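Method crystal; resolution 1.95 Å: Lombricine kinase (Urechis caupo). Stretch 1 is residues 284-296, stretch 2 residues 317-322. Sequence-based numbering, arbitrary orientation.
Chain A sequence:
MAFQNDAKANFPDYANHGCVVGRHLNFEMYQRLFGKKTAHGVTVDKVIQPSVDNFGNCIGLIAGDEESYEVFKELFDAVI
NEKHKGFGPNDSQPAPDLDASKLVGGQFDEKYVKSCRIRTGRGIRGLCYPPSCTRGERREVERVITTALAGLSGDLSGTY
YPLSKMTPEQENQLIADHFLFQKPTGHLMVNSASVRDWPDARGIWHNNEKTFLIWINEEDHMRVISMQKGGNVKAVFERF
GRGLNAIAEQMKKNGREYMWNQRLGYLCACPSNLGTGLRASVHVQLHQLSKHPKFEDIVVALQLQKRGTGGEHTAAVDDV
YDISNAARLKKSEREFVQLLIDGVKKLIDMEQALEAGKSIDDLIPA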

# COMPACT_ATOMS: atom_id res chain seq x y z
N VAL A 284 21.98 -20.62 18.64
CA VAL A 284 22.51 -21.56 19.61
C VAL A 284 21.83 -22.92 19.52
O VAL A 284 20.61 -23.02 19.46
CB VAL A 284 22.42 -21.00 21.06
CG1 VAL A 284 21.00 -20.58 21.38
CG2 VAL A 284 22.94 -22.02 22.06
N GLN A 285 22.66 -23.96 19.50
CA GLN A 285 22.18 -25.32 19.38
C GLN A 285 21.76 -25.89 20.73
O GLN A 285 22.54 -25.88 21.69
CB GLN A 285 23.27 -26.19 18.76
CG GLN A 285 22.79 -27.54 18.25
CD GLN A 285 23.83 -28.22 17.40
OE1 GLN A 285 23.52 -28.77 16.34
NE2 GLN A 285 25.08 -28.18 17.84
N LEU A 286 20.54 -26.40 20.80
CA LEU A 286 19.96 -26.90 22.03
C LEU A 286 19.23 -28.21 21.78
O LEU A 286 18.01 -28.28 21.84
CB LEU A 286 18.96 -25.88 22.58
CG LEU A 286 19.52 -24.48 22.85
CD1 LEU A 286 18.39 -23.51 23.16
CD2 LEU A 286 20.53 -24.53 23.99
N HIS A 287 19.99 -29.26 21.49
CA HIS A 287 19.39 -30.55 21.18
C HIS A 287 18.43 -31.00 22.27
O HIS A 287 17.27 -31.27 22.01
CB HIS A 287 20.48 -31.61 20.96
CG HIS A 287 21.33 -31.36 19.75
ND1 HIS A 287 20.81 -31.28 18.48
CD2 HIS A 287 22.67 -31.18 19.62
CE1 HIS A 287 21.79 -31.06 17.62
NE2 HIS A 287 22.92 -31.00 18.29
N GLN A 288 18.92 -31.05 23.49
CA GLN A 288 18.19 -31.65 24.60
C GLN A 288 17.17 -30.69 25.19
O GLN A 288 16.06 -31.09 25.52
CB GLN A 288 19.17 -32.09 25.68
CG GLN A 288 20.10 -33.19 25.23
CD GLN A 288 19.36 -34.29 24.51
OE1 GLN A 288 18.47 -34.92 25.08
NE2 GLN A 288 19.70 -34.52 23.24
N LEU A 289 17.56 -29.43 25.30
CA LEU A 289 16.77 -28.47 26.07
C LEU A 289 15.48 -28.13 25.35
O LEU A 289 14.46 -27.85 25.98
CB LEU A 289 17.59 -27.21 26.34
CG LEU A 289 16.94 -26.21 27.29
CD1 LEU A 289 16.66 -26.88 28.63
CD2 LEU A 289 17.81 -24.99 27.47
N SER A 290 15.53 -28.16 24.03
CA SER A 290 14.36 -27.86 23.21
C SER A 290 13.32 -28.97 23.28
O SER A 290 12.17 -28.78 22.90
CB SER A 290 14.78 -27.66 21.76
OG SER A 290 15.48 -28.79 21.28
N LYS A 291 13.74 -30.14 23.76
CA LYS A 291 12.81 -31.24 23.98
C LYS A 291 12.30 -31.21 25.41
O LYS A 291 11.42 -31.98 25.78
CB LYS A 291 13.48 -32.58 23.70
CG LYS A 291 14.24 -32.65 22.38
CD LYS A 291 14.86 -34.03 22.17
CE LYS A 291 16.03 -33.99 21.18
NZ LYS A 291 15.77 -33.14 19.98
N HIS A 292 12.88 -30.33 26.23
CA HIS A 292 12.49 -30.23 27.63
C HIS A 292 11.12 -29.55 27.76
O HIS A 292 10.88 -28.52 27.13
CB HIS A 292 13.54 -29.46 28.43
CG HIS A 292 13.39 -29.62 29.92
ND1 HIS A 292 12.52 -28.85 30.66
CD2 HIS A 292 13.98 -30.47 30.79
CE1 HIS A 292 12.60 -29.21 31.93
NE2 HIS A 292 13.48 -30.19 32.04
N PRO A 293 10.24 -30.14 28.58
CA PRO A 293 8.88 -29.63 28.81
C PRO A 293 8.83 -28.16 29.25
O PRO A 293 7.83 -27.51 28.99
CB PRO A 293 8.35 -30.52 29.94
CG PRO A 293 9.14 -31.78 29.83
CD PRO A 293 10.49 -31.39 29.32
N LYS A 294 9.89 -27.67 29.89
CA LYS A 294 9.89 -26.30 30.40
C LYS A 294 10.72 -25.37 29.52
O LYS A 294 11.11 -24.28 29.93
CB LYS A 294 10.44 -26.28 31.83
CG LYS A 294 9.68 -27.20 32.80
CD LYS A 294 9.38 -26.50 34.12
CE LYS A 294 9.40 -27.46 35.31
NZ LYS A 294 8.23 -28.38 35.36
N PHE A 295 10.96 -25.80 28.29
CA PHE A 295 11.82 -25.07 27.37
C PHE A 295 11.28 -23.66 27.15
O PHE A 295 12.00 -22.68 27.30
CB PHE A 295 11.93 -25.84 26.05
CG PHE A 295 12.71 -25.13 24.98
CD1 PHE A 295 13.93 -24.53 25.25
CD2 PHE A 295 12.22 -25.10 23.68
CE1 PHE A 295 14.64 -23.89 24.25
CE2 PHE A 295 12.94 -24.47 22.67
CZ PHE A 295 14.14 -23.87 22.95
N GLU A 296 10.00 -23.58 26.80
CA GLU A 296 9.34 -22.31 26.51
C GLU A 296 9.31 -21.43 27.75
O GLU A 296 9.54 -20.22 27.69
CB GLU A 296 7.91 -22.56 26.06
CG GLU A 296 7.45 -21.61 25.01
CD GLU A 296 8.28 -21.73 23.77
OE1 GLU A 296 8.44 -22.87 23.27
OE2 GLU A 296 8.80 -20.70 23.30
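Stretch 2, residues 317-322: VDDVYD

Stretch 2 runs antiparallel to the start of stretch 1. Val 320 to Asp 322 are in a strand that pairs with Val 284 and Gln 285. Asp 318 and Asp 319 both have positive phi, 64° and 61°, with psi near 30°. Val 320 N closes this bend by donating to Val 317 O at 3.2 Å.

Val 284 and Tyr 321 form the hydrogen-bonded pair. Val 284 N donates to Tyr 321 O, and Tyr 321 N to Val 284 O, both at 2.9 Å. Gln 285 and Val 320 form the next, non-hydrogen-bonded pair, with their CA atoms 4.0 Å apart. Here CA-H...O contacts fill in: Val 320 CA lies 3.4 Å from Val 284 O, and Gln 285 CA 3.3 Å from Asp 319 O. One more backbone bond extends the ladder, from Leu 286 N to Asp 319 O at 2.8 Å.

Gln 285 and Val 320 share one face of the sheet. Val 320 has chi1 at t, and its CG2 lies 4.0 Å from Gln 285 CB. The Gln 285 side chain is extended, t at chi1 and chi2, which carries its end to Asp 318.

Val 284 and Tyr 321 share the other face. Tyr 321 has chi1 at m and chi2 at 82°. This sends the ring back over stretch 1, where it meets Leu 286, Ser 290 and Phe 295. Leu 286, m then t, places CD1 4.3 Å from Tyr 321 CD1. Phe 295, with chi1 at t, directs its ring edge at the face of Tyr 321. The centroids are 5.3 Å apart and the planes meet at 64°; Phe 295 CE2 comes to 4.0 Å from Tyr 321 CZ. The hydroxyl end reaches Ser 290, with Tyr 321 OH 3.2 Å from Ser 290 CB.

Ser 290 has chi1 at p. That rotamer turns OG back to its own chain, where it donates to Leu 286 O at 2.6 Å.

Asp 319 points toward stretch 1, with chi1 at m. His 287 ND1 donates to Asp 319 OD2 at 2.8 Å. His 287, also m, points sideways from CA to CB, but its chi2 of -60° presents the ring edge to the acid. His 287 CE1 lies 3.4 Å from Asp 318 OD1. Lys 291 adds a long salt bridge, NZ to Asp 319 OD2 at 3.6 Å.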

# COMPACT_ATOMS: atom_id res chain seq x y z
N VAL A 317 16.74 -25.47 12.50
CA VAL A 317 17.55 -26.46 11.81
C VAL A 317 18.64 -27.03 12.72
O VAL A 317 19.51 -26.30 13.18
CB VAL A 317 18.21 -25.86 10.56
CG1 VAL A 317 18.86 -26.95 9.75
CG2 VAL A 317 17.18 -25.09 9.73
N ASP A 318 18.58 -28.33 12.96
CA ASP A 318 19.58 -28.98 13.80
C ASP A 318 19.50 -28.45 15.22
O ASP A 318 20.50 -28.36 15.92
CB ASP A 318 20.98 -28.74 13.23
CG ASP A 318 21.94 -29.89 13.51
OD1 ASP A 318 21.53 -30.85 14.20
OD2 ASP A 318 23.09 -29.82 13.04
N ASP A 319 18.29 -28.08 15.63
CA ASP A 319 18.02 -27.60 16.97
C ASP A 319 18.80 -26.33 17.27
O ASP A 319 19.12 -26.07 18.43
CB ASP A 319 18.33 -28.69 17.99
CG ASP A 319 17.54 -29.94 17.74
OD1 ASP A 319 16.45 -29.83 17.14
OD2 ASP A 319 18.02 -31.04 18.11
N VAL A 320 19.10 -25.56 16.24
CA VAL A 320 19.71 -24.25 16.42
C VAL A 320 18.61 -23.18 16.42
O VAL A 320 17.88 -23.01 15.44
CB VAL A 320 20.70 -23.92 15.30
CG1 VAL A 320 21.28 -22.53 15.51
CG2 VAL A 320 21.82 -24.98 15.25
N TYR A 321 18.49 -22.48 17.54
CA TYR A 321 17.49 -21.44 17.67
C TYR A 321 18.12 -20.07 17.66
O TYR A 321 19.21 -19.86 18.20
CB TYR A 321 16.72 -21.62 18.96
CG TYR A 321 15.93 -22.89 19.00
CD1 TYR A 321 16.52 -24.09 19.34
CD2 TYR A 321 14.59 -22.89 18.68
CE1 TYR A 321 15.80 -25.25 19.37
CE2 TYR A 321 13.86 -24.04 18.70
CZ TYR A 321 14.46 -25.22 19.05
OH TYR A 321 13.73 -26.37 19.08
N ASP A 322 17.43 -19.13 17.04
CA ASP A 322 17.78 -17.74 17.17
C ASP A 322 17.19 -17.24 18.48
O ASP A 322 15.98 -17.24 18.67
CB ASP A 322 17.23 -16.94 16.00
CG ASP A 322 17.56 -15.47 16.12
OD1 ASP A 322 17.12 -14.84 17.10
OD2 ASP A 322 18.28 -14.97 15.24